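Local coordinates for protein ecdysteroid-phosphate phosphatase (Bombyx mori, PDB 3C7T) that removes the phosphate from inactive ecdysteroid phosphates such as ecdysone 22-phosphate to release the active hormone, and also acts as a protein tyrosine phosphatase, at residues Arg15-Tyr20 and Lys56-Thr61; Asp37-Leu42 and Leu60-Trp65; Asp163-Arg168 and Tyr216-Asn221; Gly117-Lys122 and Ile190-Thr195. One frame throughout, in Å; residues are numbered along the deposited sequence.

In the fold
All four contacts belong to the phosphoglycerate-mutase-like histidine phosphatase domain. Contact 4 is buried, about 8 Å from the chain's centre, and meets the tungstate together with contact 1, although the two do not touch. Contact 2 is buried too, against the second subunit; contacts 1 and 3 are partly buried, contact 3 with exposed residues. Contacts 1 and 2 share Leu60 and Thr61 and are joined by Tyr20 OH to Asp37 OD2; both use hydrogen bonds to backbone N-H groups, contact 1 adding the Arg15-Asp17 pair. Contact 3, across the chain's centre from contact 2, is apolar and aromatic. It touches contact 4, Arg168 NH1 and NH2 bonding the carbonyls of Phe119 and Glu120.

Contact 1: residues Arg15-Tyr20 and Lys56-Thr61; sequences RVDLTY and KDTPLT. With WO4 (tungstate(VI)ion), chain E.
Arg15 and Asp17 lean over Thr58 where the loop after the first strand of the histidine phosphatase fold, with its short helix 16-19, meets the loop leading into helix 62-77. Arg15 stands at the N-cap of the short helix. Its CB and CG pass Thr58 CG2 at about van der Waals distance, CD approaches tungstate O3, and NE lies 3.6 Å from Thr58 CG2. The chain bends at chi3 (64°), which turns NE toward Asp17. NE and NH2 grip the Asp17 carboxylate side-on, one nitrogen to each oxygen, both on syn lone pairs; the bond from Arg15 NH2 to Asp17 OD2 is 2.9 Å long and lies in the guanidinium plane. Arg15 NH1 donates to tungstate O3 at 2.7 Å, so Asp17 acts as a second-shell residue that fixes the rotation of a ligand-binding arginine.

Thr58 crosses Asp17 at about a right angle, and Thr58 OG1 accepts from Asp17 N at 3.0 Å while donating to Pro59 O. Pro59 O also accepts from Val16 N, 3.0 Å away and nearly straight at 172°. Beyond it, Thr61 CG2 packs against Val16 CA and meets the edge of the Tyr20 ring, whose hydroxyl bonds Asp37. Water 1 closes the other end, donating to Asp17 OD2 at 3.0 Å and accepting from Thr58 N at 2.8 Å.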
# COMPACT_ATOMS: atom_id res chain seq x y z
N ARG A 15 8.09 3.36 -7.26
CA ARG A 15 8.06 4.17 -8.49
C ARG A 15 7.07 3.64 -9.52
O ARG A 15 7.03 2.42 -9.78
CB ARG A 15 9.46 4.15 -9.14
CG ARG A 15 10.48 5.00 -8.39
CD ARG A 15 11.87 4.69 -8.86
NE ARG A 15 12.13 5.03 -10.27
CZ ARG A 15 13.35 5.19 -10.78
NH1 ARG A 15 14.43 5.04 -10.02
NH2 ARG A 15 13.52 5.52 -12.07
N VAL A 16 6.34 4.54 -10.20
CA VAL A 16 5.47 4.09 -11.28
C VAL A 16 6.28 3.36 -12.37
O VAL A 16 5.90 2.30 -12.83
CB VAL A 16 4.69 5.28 -11.95
CG1 VAL A 16 3.97 4.80 -13.21
CG2 VAL A 16 3.68 5.87 -10.94
N ASP A 17 7.39 3.95 -12.81
CA ASP A 17 8.15 3.41 -13.97
C ASP A 17 8.76 2.02 -13.71
O ASP A 17 9.00 1.26 -14.66
CB ASP A 17 9.18 4.42 -14.49
CG ASP A 17 10.31 4.71 -13.51
OD1 ASP A 17 10.27 4.30 -12.33
OD2 ASP A 17 11.28 5.41 -13.91
N LEU A 18 8.96 1.67 -12.44
CA LEU A 18 9.52 0.35 -12.11
C LEU A 18 8.44 -0.69 -11.83
O LEU A 18 8.73 -1.90 -11.79
CB LEU A 18 10.47 0.43 -10.91
CG LEU A 18 11.72 1.31 -11.09
CD1 LEU A 18 12.69 1.20 -9.89
CD2 LEU A 18 12.43 1.01 -12.43
N THR A 19 7.22 -0.21 -11.62
CA THR A 19 6.08 -1.07 -11.32
C THR A 19 5.30 -1.45 -12.56
O THR A 19 4.71 -2.54 -12.61
CB THR A 19 5.13 -0.34 -10.33
OG1 THR A 19 5.87 -0.03 -9.14
CG2 THR A 19 3.90 -1.19 -9.97
N TYR A 20 5.30 -0.56 -13.56
CA TYR A 20 4.57 -0.75 -14.81
C TYR A 20 5.52 -0.79 -16.01
O TYR A 20 6.70 -0.58 -15.87
CB TYR A 20 3.59 0.40 -15.03
CG TYR A 20 2.56 0.52 -13.91
CD1 TYR A 20 2.87 1.20 -12.73
CD2 TYR A 20 1.30 -0.06 -14.03
CE1 TYR A 20 1.92 1.31 -11.67
CE2 TYR A 20 0.35 0.05 -12.99
CZ TYR A 20 0.67 0.73 -11.83
OH TYR A 20 -0.27 0.83 -10.81
N LYS A 56 10.61 10.74 -18.14
CA LYS A 56 11.95 10.98 -17.56
C LYS A 56 11.98 11.10 -16.04
O LYS A 56 13.05 10.91 -15.42
CB LYS A 56 12.53 12.27 -18.16
CG LYS A 56 12.82 12.18 -19.65
CD LYS A 56 13.08 13.54 -20.26
CE LYS A 56 13.62 13.36 -21.66
NZ LYS A 56 13.04 14.34 -22.63
N ASP A 57 10.84 11.42 -15.44
CA ASP A 57 10.80 11.83 -14.03
C ASP A 57 9.53 11.24 -13.42
O ASP A 57 8.53 11.94 -13.24
CB ASP A 57 10.87 13.37 -13.94
CG ASP A 57 10.95 13.90 -12.48
OD1 ASP A 57 11.56 13.21 -11.60
OD2 ASP A 57 10.41 15.02 -12.25
N THR A 58 9.59 9.94 -13.12
CA THR A 58 8.42 9.16 -12.68
C THR A 58 7.73 9.66 -11.39
O THR A 58 8.40 10.12 -10.47
CB THR A 58 8.82 7.68 -12.50
OG1 THR A 58 7.65 6.88 -12.34
CG2 THR A 58 9.76 7.53 -11.30
N PRO A 59 6.38 9.60 -11.34
CA PRO A 59 5.65 9.80 -10.07
C PRO A 59 5.84 8.58 -9.17
O PRO A 59 6.26 7.52 -9.65
CB PRO A 59 4.19 9.82 -10.52
CG PRO A 59 4.21 10.05 -12.00
CD PRO A 59 5.47 9.41 -12.48
N LEU A 60 5.48 8.72 -7.89
CA LEU A 60 5.22 7.53 -7.05
C LEU A 60 3.90 6.90 -7.44
O LEU A 60 2.99 7.59 -7.88
CB LEU A 60 5.10 7.93 -5.58
CG LEU A 60 6.27 8.58 -4.85
CD1 LEU A 60 5.82 8.86 -3.41
CD2 LEU A 60 7.50 7.64 -4.88
N THR A 61 3.78 5.60 -7.19
CA THR A 61 2.50 4.88 -7.25
C THR A 61 1.69 5.32 -6.02
O THR A 61 2.24 5.98 -5.11
CB THR A 61 2.72 3.37 -7.15
OG1 THR A 61 3.43 3.08 -5.95
CG2 THR A 61 3.55 2.90 -8.38
W WO4 E . 16.14 5.23 -6.68
O1 WO4 E . 16.74 4.91 -4.87
O2 WO4 E . 17.82 4.72 -7.63
O3 WO4 E . 14.83 4.02 -7.55
O4 WO4 E . 15.92 7.11 -7.23
O HOH W 1 11.75 8.35 -14.07

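Contact 2: residues Asp37-Leu42 and Leu60-Trp65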
# COMPACT_ATOMS: atom_id res chain seq x y z
N ASP A 37 -5.14 2.10 -13.80
CA ASP A 37 -4.84 1.13 -12.74
C ASP A 37 -5.04 1.82 -11.41
O ASP A 37 -4.75 3.01 -11.29
CB ASP A 37 -3.37 0.67 -12.86
CG ASP A 37 -3.07 -0.56 -11.97
OD1 ASP A 37 -3.37 -1.69 -12.40
OD2 ASP A 37 -2.52 -0.38 -10.86
N LEU A 38 -5.51 1.08 -10.40
CA LEU A 38 -5.78 1.71 -9.10
C LEU A 38 -4.53 2.18 -8.39
O LEU A 38 -4.61 3.07 -7.56
CB LEU A 38 -6.57 0.80 -8.16
CG LEU A 38 -7.94 0.39 -8.64
CD1 LEU A 38 -8.48 -0.60 -7.61
CD2 LEU A 38 -8.85 1.63 -8.76
N ASN A 39 -3.38 1.59 -8.71
CA ASN A 39 -2.14 1.99 -8.09
C ASN A 39 -1.43 3.12 -8.88
O ASN A 39 -0.34 3.57 -8.52
CB ASN A 39 -1.24 0.74 -7.89
CG ASN A 39 -0.09 0.98 -6.96
OD1 ASN A 39 -0.19 1.74 -5.99
ND2 ASN A 39 1.04 0.31 -7.24
N LEU A 40 -2.07 3.63 -9.94
CA LEU A 40 -1.54 4.82 -10.63
C LEU A 40 -2.07 6.13 -10.01
O LEU A 40 -3.13 6.15 -9.36
CB LEU A 40 -1.88 4.77 -12.14
CG LEU A 40 -1.08 3.79 -12.99
CD1 LEU A 40 -1.72 3.61 -14.34
CD2 LEU A 40 0.37 4.25 -13.15
N PRO A 41 -1.35 7.25 -10.23
CA PRO A 41 -1.87 8.54 -9.72
C PRO A 41 -3.30 8.82 -10.18
O PRO A 41 -3.69 8.43 -11.28
CB PRO A 41 -0.91 9.56 -10.33
CG PRO A 41 0.38 8.77 -10.56
CD PRO A 41 -0.06 7.39 -10.94
N LEU A 42 -4.08 9.47 -9.33
CA LEU A 42 -5.45 9.87 -9.70
C LEU A 42 -5.44 10.86 -10.88
O LEU A 42 -6.31 10.80 -11.77
CB LEU A 42 -6.14 10.50 -8.50
CG LEU A 42 -6.52 9.55 -7.35
CD1 LEU A 42 -7.01 10.35 -6.15
CD2 LEU A 42 -7.56 8.58 -7.83
N LEU A 60 5.48 8.72 -7.89
CA LEU A 60 5.22 7.53 -7.05
C LEU A 60 3.90 6.90 -7.44
O LEU A 60 2.99 7.59 -7.88
CB LEU A 60 5.10 7.93 -5.58
CG LEU A 60 6.27 8.58 -4.85
CD1 LEU A 60 5.82 8.86 -3.41
CD2 LEU A 60 7.50 7.64 -4.88
N THR A 61 3.78 5.60 -7.19
CA THR A 61 2.50 4.88 -7.25
C THR A 61 1.69 5.32 -6.02
O THR A 61 2.24 5.98 -5.11
CB THR A 61 2.72 3.37 -7.15
OG1 THR A 61 3.43 3.08 -5.95
CG2 THR A 61 3.55 2.90 -8.38
N ARG A 62 0.41 4.94 -5.99
CA ARG A 62 -0.42 5.11 -4.77
C ARG A 62 0.26 4.44 -3.58
O ARG A 62 0.31 5.03 -2.49
CB ARG A 62 -1.85 4.59 -4.98
CG ARG A 62 -2.71 5.39 -6.01
CD ARG A 62 -2.96 6.84 -5.59
NE ARG A 62 -3.66 6.94 -4.31
CZ ARG A 62 -4.98 6.90 -4.15
NH1 ARG A 62 -5.77 6.71 -5.18
NH2 ARG A 62 -5.51 7.00 -2.92
N LEU A 63 0.78 3.24 -3.78
CA LEU A 63 1.46 2.51 -2.72
C LEU A 63 2.68 3.31 -2.26
O LEU A 63 2.99 3.35 -1.08
CB LEU A 63 1.91 1.14 -3.20
CG LEU A 63 2.68 0.31 -2.18
CD1 LEU A 63 2.02 0.35 -0.78
CD2 LEU A 63 2.87 -1.10 -2.69
N GLY A 64 3.39 3.92 -3.20
CA GLY A 64 4.60 4.70 -2.84
C GLY A 64 4.30 5.86 -1.90
O GLY A 64 5.02 6.09 -0.94
N TRP A 65 3.23 6.60 -2.18
CA TRP A 65 2.70 7.59 -1.23
C TRP A 65 2.38 6.97 0.13
O TRP A 65 2.75 7.52 1.15
CB TRP A 65 1.44 8.23 -1.78
CG TRP A 65 1.72 9.31 -2.75
CD1 TRP A 65 1.97 9.17 -4.09
CD2 TRP A 65 1.76 10.71 -2.46
NE1 TRP A 65 2.16 10.43 -4.66
CE2 TRP A 65 2.03 11.38 -3.68
CE3 TRP A 65 1.58 11.48 -1.29
CZ2 TRP A 65 2.14 12.78 -3.77
CZ3 TRP A 65 1.68 12.88 -1.38
CH2 TRP A 65 1.95 13.51 -2.61
O HOH W 2 -5.25 5.56 -8.00
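Asn39 meets the first turn of helix 62-77 with both its backbone and its side-chain carbonyl. Asn39 O accepts from Arg62 N at 3.0 Å, the donor standing above the carbonyl plane, while Asn39 OD1 takes Leu63 N at 2.8 Å within its own amide plane. CG anti to the backbone N (chi1 -166°) carries the amide over to the helix. Thr61, the N-cap, accepts from Gly64 N through OG1, which is also hydrogen-bonded to Glu14; three successive N-H groups are thus satisfied. Asn39 ND2 donates to Glu14 and to Ile249 O of the second subunit.

The loop is itself braced: residues 37-40 form a type I turn, and Asp37 OD2 accepts from Asn39 N in an Asx turn. OD2 also meets Tyr20 OH and Ile249 N of the second subunit, and OD1 pairs with Arg255. Arg62 CG packs against both Leu38 O and Leu40 O, at 3.4 and 3.5 Å; beyond it the chain folds at chi2 and chi3. Water 2 donates to Leu38 O and Leu40 O, 2.6 Å from each, and accepts from Arg62 NH1, which also pairs with Glu73 of the second subunit. The contact ties the loop after strand 32-33 to the N-terminus of helix 62-77, beside helix 16-19 and at the dimer interface.

Contact 3: residues Asp163-Arg168 and Tyr216-Asn221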
# COMPACT_ATOMS: atom_id res chain seq x y z
N ASP A 163 33.60 11.12 -7.75
CA ASP A 163 34.10 12.07 -6.74
C ASP A 163 33.24 13.33 -6.65
O ASP A 163 32.92 13.78 -5.54
CB ASP A 163 35.56 12.45 -7.02
CG ASP A 163 36.54 11.42 -6.47
OD1 ASP A 163 36.11 10.31 -6.06
OD2 ASP A 163 37.76 11.73 -6.43
N GLU A 164 32.89 13.89 -7.80
CA GLU A 164 32.06 15.09 -7.88
C GLU A 164 30.67 14.84 -7.30
O GLU A 164 30.08 15.71 -6.64
CB GLU A 164 31.93 15.55 -9.34
CG GLU A 164 33.18 16.24 -9.87
CD GLU A 164 33.24 16.30 -11.40
OE1 GLU A 164 32.45 15.60 -12.09
OE2 GLU A 164 34.11 17.04 -11.91
N PHE A 165 30.15 13.64 -7.56
CA PHE A 165 28.85 13.25 -7.03
C PHE A 165 28.87 13.24 -5.51
O PHE A 165 28.02 13.87 -4.87
CB PHE A 165 28.38 11.90 -7.60
CG PHE A 165 27.37 11.20 -6.73
CD1 PHE A 165 26.06 11.69 -6.63
CD2 PHE A 165 27.71 10.06 -6.02
CE1 PHE A 165 25.13 11.05 -5.82
CE2 PHE A 165 26.75 9.42 -5.19
CZ PHE A 165 25.48 9.93 -5.10
N PHE A 166 29.83 12.54 -4.92
CA PHE A 166 29.89 12.47 -3.48
C PHE A 166 30.16 13.83 -2.81
O PHE A 166 29.67 14.11 -1.71
CB PHE A 166 30.86 11.39 -3.01
CG PHE A 166 30.29 10.00 -3.11
CD1 PHE A 166 29.25 9.60 -2.29
CD2 PHE A 166 30.81 9.09 -4.02
CE1 PHE A 166 28.71 8.30 -2.38
CE2 PHE A 166 30.29 7.79 -4.12
CZ PHE A 166 29.24 7.40 -3.29
N LYS A 167 30.92 14.67 -3.49
CA LYS A 167 31.22 16.01 -2.98
C LYS A 167 29.94 16.86 -2.89
O LYS A 167 29.72 17.53 -1.89
CB LYS A 167 32.28 16.67 -3.87
CG LYS A 167 32.73 18.09 -3.46
CD LYS A 167 33.25 18.14 -2.04
CE LYS A 167 33.89 19.48 -1.75
NZ LYS A 167 34.28 19.60 -0.33
N ARG A 168 29.14 16.83 -3.96
CA ARG A 168 27.81 17.43 -4.04
C ARG A 168 26.99 17.08 -2.81
O ARG A 168 26.50 17.95 -2.09
CB ARG A 168 27.04 16.80 -5.22
CG ARG A 168 27.21 17.42 -6.56
CD ARG A 168 25.90 17.41 -7.33
NE ARG A 168 25.63 16.16 -8.03
CZ ARG A 168 24.65 15.30 -7.73
NH1 ARG A 168 23.84 15.53 -6.71
NH2 ARG A 168 24.48 14.21 -8.47
N TYR A 216 34.12 6.94 0.19
CA TYR A 216 32.82 6.79 -0.46
C TYR A 216 32.89 5.79 -1.62
O TYR A 216 33.85 5.80 -2.40
CB TYR A 216 32.36 8.14 -1.00
CG TYR A 216 31.92 9.17 0.02
CD1 TYR A 216 30.77 8.98 0.78
CD2 TYR A 216 32.62 10.37 0.17
CE1 TYR A 216 30.34 9.94 1.70
CE2 TYR A 216 32.20 11.34 1.08
CZ TYR A 216 31.06 11.11 1.85
OH TYR A 216 30.62 12.05 2.75
N GLU A 217 31.87 4.94 -1.72
CA GLU A 217 31.82 3.84 -2.69
C GLU A 217 30.43 3.71 -3.28
O GLU A 217 29.47 3.54 -2.53
CB GLU A 217 32.07 2.51 -1.97
CG GLU A 217 33.48 2.04 -1.86
CD GLU A 217 33.53 0.60 -1.38
OE1 GLU A 217 32.99 0.29 -0.28
OE2 GLU A 217 34.11 -0.24 -2.10
N ILE A 218 30.32 3.75 -4.61
CA ILE A 218 29.11 3.27 -5.26
C ILE A 218 29.32 1.75 -5.35
O ILE A 218 30.36 1.28 -5.83
CB ILE A 218 28.90 3.90 -6.68
CG1 ILE A 218 28.48 5.38 -6.59
CG2 ILE A 218 27.90 3.09 -7.51
CD1 ILE A 218 26.98 5.62 -6.33
N GLY A 219 28.36 0.98 -4.86
CA GLY A 219 28.49 -0.47 -5.00
C GLY A 219 29.08 -1.13 -3.77
O GLY A 219 29.49 -2.29 -3.83
N ARG A 220 29.11 -0.40 -2.66
CA ARG A 220 29.44 -1.01 -1.37
C ARG A 220 28.57 -2.25 -1.15
O ARG A 220 29.05 -3.28 -0.72
CB ARG A 220 29.27 0.00 -0.22
CG ARG A 220 29.60 -0.55 1.16
CD ARG A 220 29.53 0.55 2.21
NE ARG A 220 28.16 0.83 2.65
CZ ARG A 220 27.51 0.14 3.59
NH1 ARG A 220 28.10 -0.89 4.19
NH2 ARG A 220 26.27 0.48 3.93
N ASN A 221 27.28 -2.15 -1.49
CA ASN A 221 26.36 -3.29 -1.35
C ASN A 221 25.77 -3.73 -2.68
O ASN A 221 25.65 -2.91 -3.60
CB ASN A 221 25.23 -2.95 -0.39
CG ASN A 221 25.75 -2.51 0.97
OD1 ASN A 221 25.57 -1.37 1.37
ND2 ASN A 221 26.45 -3.41 1.66
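Phe166 and Tyr216 lie with their rings nearly parallel, planes 9° apart, but displaced, with little of one ring above the other. The centroids are 4.7 Å apart, and the closest ring atoms, Phe166 CD1 and Tyr216 CD1, meet at 3.5 Å. Because of the slide, each ring faces the other residue's methylene as much as its ring. Tyr216 CB sits over the centre of the Phe166 ring, 3.4 Å from the centroid and 11° off the normal, a close CH-pi contact; Phe166 CB returns a looser one, 4.2 Å from the Tyr216 centroid.

The opposite face of Phe166 is covered toward its rim by Phe165 CE2, so the ring is held between its helix neighbour and the loop. At its far end Phe166 CE2 touches Ile218 CG1 at 3.9 Å, and CZ rests near the Glu217 backbone. Ile218 CD1 continues to Phe165 CE2 at 4.0 Å, the two side chains crossing at about a right angle. No hydrogen bond links the two segments; the Tyr216 hydroxyl bonds Glu170, and its ring receives a cation-pi contact from Arg205.

This apolar seam fastens the loop between helix 193-204 and strand 230-235 to helix 162-179. Gln198 of helix 193-204 touches both phenylalanines, Ile194 touches Phe165 and Ile218, and Phe165 reaches on to Phe121.

Contact 4: residues Gly117-Lys122 and Ile190-Thr195. With WO4 (tungstate(VI)ion), chain E.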
# COMPACT_ATOMS: atom_id res chain seq x y z
N GLY A 117 21.60 19.13 -4.45
CA GLY A 117 22.75 18.45 -3.85
C GLY A 117 22.44 16.99 -3.58
O GLY A 117 23.32 16.15 -3.62
N LEU A 118 21.16 16.70 -3.33
CA LEU A 118 20.71 15.35 -2.99
C LEU A 118 20.41 14.46 -4.20
O LEU A 118 20.13 13.27 -4.03
CB LEU A 118 19.47 15.44 -2.07
CG LEU A 118 19.67 16.13 -0.71
CD1 LEU A 118 18.36 16.16 0.04
CD2 LEU A 118 20.77 15.45 0.13
N PHE A 119 20.49 15.00 -5.42
CA PHE A 119 20.17 14.19 -6.60
C PHE A 119 21.15 13.01 -6.78
O PHE A 119 22.33 13.09 -6.40
CB PHE A 119 20.04 15.04 -7.88
CG PHE A 119 19.48 14.28 -9.06
CD1 PHE A 119 18.17 13.83 -9.04
CD2 PHE A 119 20.27 14.04 -10.19
CE1 PHE A 119 17.64 13.11 -10.13
CE2 PHE A 119 19.75 13.34 -11.29
CZ PHE A 119 18.44 12.87 -11.26
N GLU A 120 20.64 11.91 -7.34
CA GLU A 120 21.40 10.69 -7.56
C GLU A 120 22.62 10.95 -8.46
O GLU A 120 22.73 12.01 -9.08
CB GLU A 120 20.50 9.63 -8.21
CG GLU A 120 20.14 9.93 -9.66
CD GLU A 120 19.20 8.90 -10.27
OE1 GLU A 120 18.73 8.00 -9.52
OE2 GLU A 120 18.95 8.99 -11.51
N PHE A 121 23.51 9.97 -8.52
CA PHE A 121 24.71 10.03 -9.35
C PHE A 121 24.33 10.11 -10.83
O PHE A 121 23.56 9.28 -11.33
CB PHE A 121 25.56 8.79 -9.04
CG PHE A 121 26.82 8.65 -9.85
CD1 PHE A 121 27.54 9.76 -10.30
CD2 PHE A 121 27.31 7.37 -10.12
CE1 PHE A 121 28.69 9.59 -11.04
CE2 PHE A 121 28.47 7.20 -10.85
CZ PHE A 121 29.16 8.32 -11.31
N LYS A 122 24.87 11.12 -11.51
CA LYS A 122 24.77 11.26 -12.96
C LYS A 122 25.94 10.54 -13.65
O LYS A 122 26.98 11.16 -13.94
CB LYS A 122 24.74 12.74 -13.35
CG LYS A 122 23.56 13.51 -12.75
CD LYS A 122 23.60 14.97 -13.16
CE LYS A 122 24.70 15.73 -12.41
NZ LYS A 122 25.04 16.99 -13.15
N ILE A 190 15.44 13.28 2.05
CA ILE A 190 14.58 12.34 1.34
C ILE A 190 15.06 12.25 -0.08
O ILE A 190 15.05 13.24 -0.84
CB ILE A 190 13.10 12.74 1.45
CG1 ILE A 190 12.70 12.66 2.93
CG2 ILE A 190 12.23 11.83 0.55
CD1 ILE A 190 11.39 13.34 3.31
N GLY A 191 15.53 11.06 -0.45
CA GLY A 191 16.28 10.92 -1.69
C GLY A 191 16.24 9.53 -2.29
O GLY A 191 15.17 8.97 -2.53
N HIS A 192 17.42 8.99 -2.52
CA HIS A 192 17.64 7.82 -3.35
C HIS A 192 18.23 6.73 -2.45
O HIS A 192 18.46 6.98 -1.27
CB HIS A 192 18.59 8.21 -4.50
CG HIS A 192 18.08 9.35 -5.34
ND1 HIS A 192 17.15 9.18 -6.34
CD2 HIS A 192 18.35 10.68 -5.29
CE1 HIS A 192 16.87 10.36 -6.88
NE2 HIS A 192 17.60 11.28 -6.26
N ALA A 193 18.48 5.53 -2.98
CA ALA A 193 19.01 4.42 -2.17
C ALA A 193 20.35 4.80 -1.54
O ALA A 193 20.61 4.51 -0.36
CB ALA A 193 19.14 3.15 -3.00
N ILE A 194 21.16 5.52 -2.32
CA ILE A 194 22.52 5.94 -1.93
C ILE A 194 22.52 7.03 -0.82
O ILE A 194 23.53 7.21 -0.10
CB ILE A 194 23.29 6.40 -3.20
CG1 ILE A 194 24.80 6.57 -2.96
CG2 ILE A 194 22.67 7.67 -3.81
CD1 ILE A 194 25.48 5.35 -2.42
N THR A 195 21.40 7.73 -0.67
CA THR A 195 21.27 8.84 0.28
C THR A 195 21.57 8.43 1.72
O THR A 195 22.18 9.21 2.50
CB THR A 195 19.87 9.48 0.19
OG1 THR A 195 19.68 9.97 -1.14
CG2 THR A 195 19.69 10.66 1.21
W WO4 E . 16.14 5.23 -6.68
O1 WO4 E . 16.74 4.91 -4.87
O2 WO4 E . 17.82 4.72 -7.63
O3 WO4 E . 14.83 4.02 -7.55
O4 WO4 E . 15.92 7.11 -7.23
O HOH W 3 21.05 11.93 -1.85
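Leu118 and Glu120 run past Gly191 and His192, Leu118 CA 6.4 Å from Gly191 CA, as the loop after strand 112-114 crosses the end of strand 187-191, where the chain turns into helix 193-204. His192 is the centre of the contact. CG anti to the carbonyl carbon (chi1 -58°) stands its ring up against the loop. Glu120 CB lies over the middle of one face, 3.7 Å from the His192 centroid; the side chains of Glu120 and His192 cross at about a right angle, the carboxylate plane turned 38° from the ring. Leu118 O approaches the ring edge in plane, 3.4 Å from His192 CD2. The Phe119 ring is turned almost perpendicular to the imidazole, its CD1 near NE2.

His192 N donates to Thr195 OG1 at 2.8 Å in an almost straight bond. Water 3 bridges Thr195 OG1 to Leu118 O, tying the helix start to the loop. Glu120 itself is steadied by Lys128 at OE2.

His192, an inferred active-site residue, uses both ring nitrogens: NE2 bonds Ser88 OG, and His192 ND1 donates to tungstate O4 at 2.6 Å, with an angle of 169°. Ala193 N donates to tungstate O1, also at 2.6 Å. With Arg11, Arg15, Arg92 and Lys224 these donors surround the oxyanion as they probably surround a phosphate. His192 lies beside His12, the residue that becomes tele-phosphorylated. Glu120, also part of the pocket, has OE1 3.7 Å from tungstate O4, consistent with the general acid role of the equivalent glutamate in related histidine phosphatases.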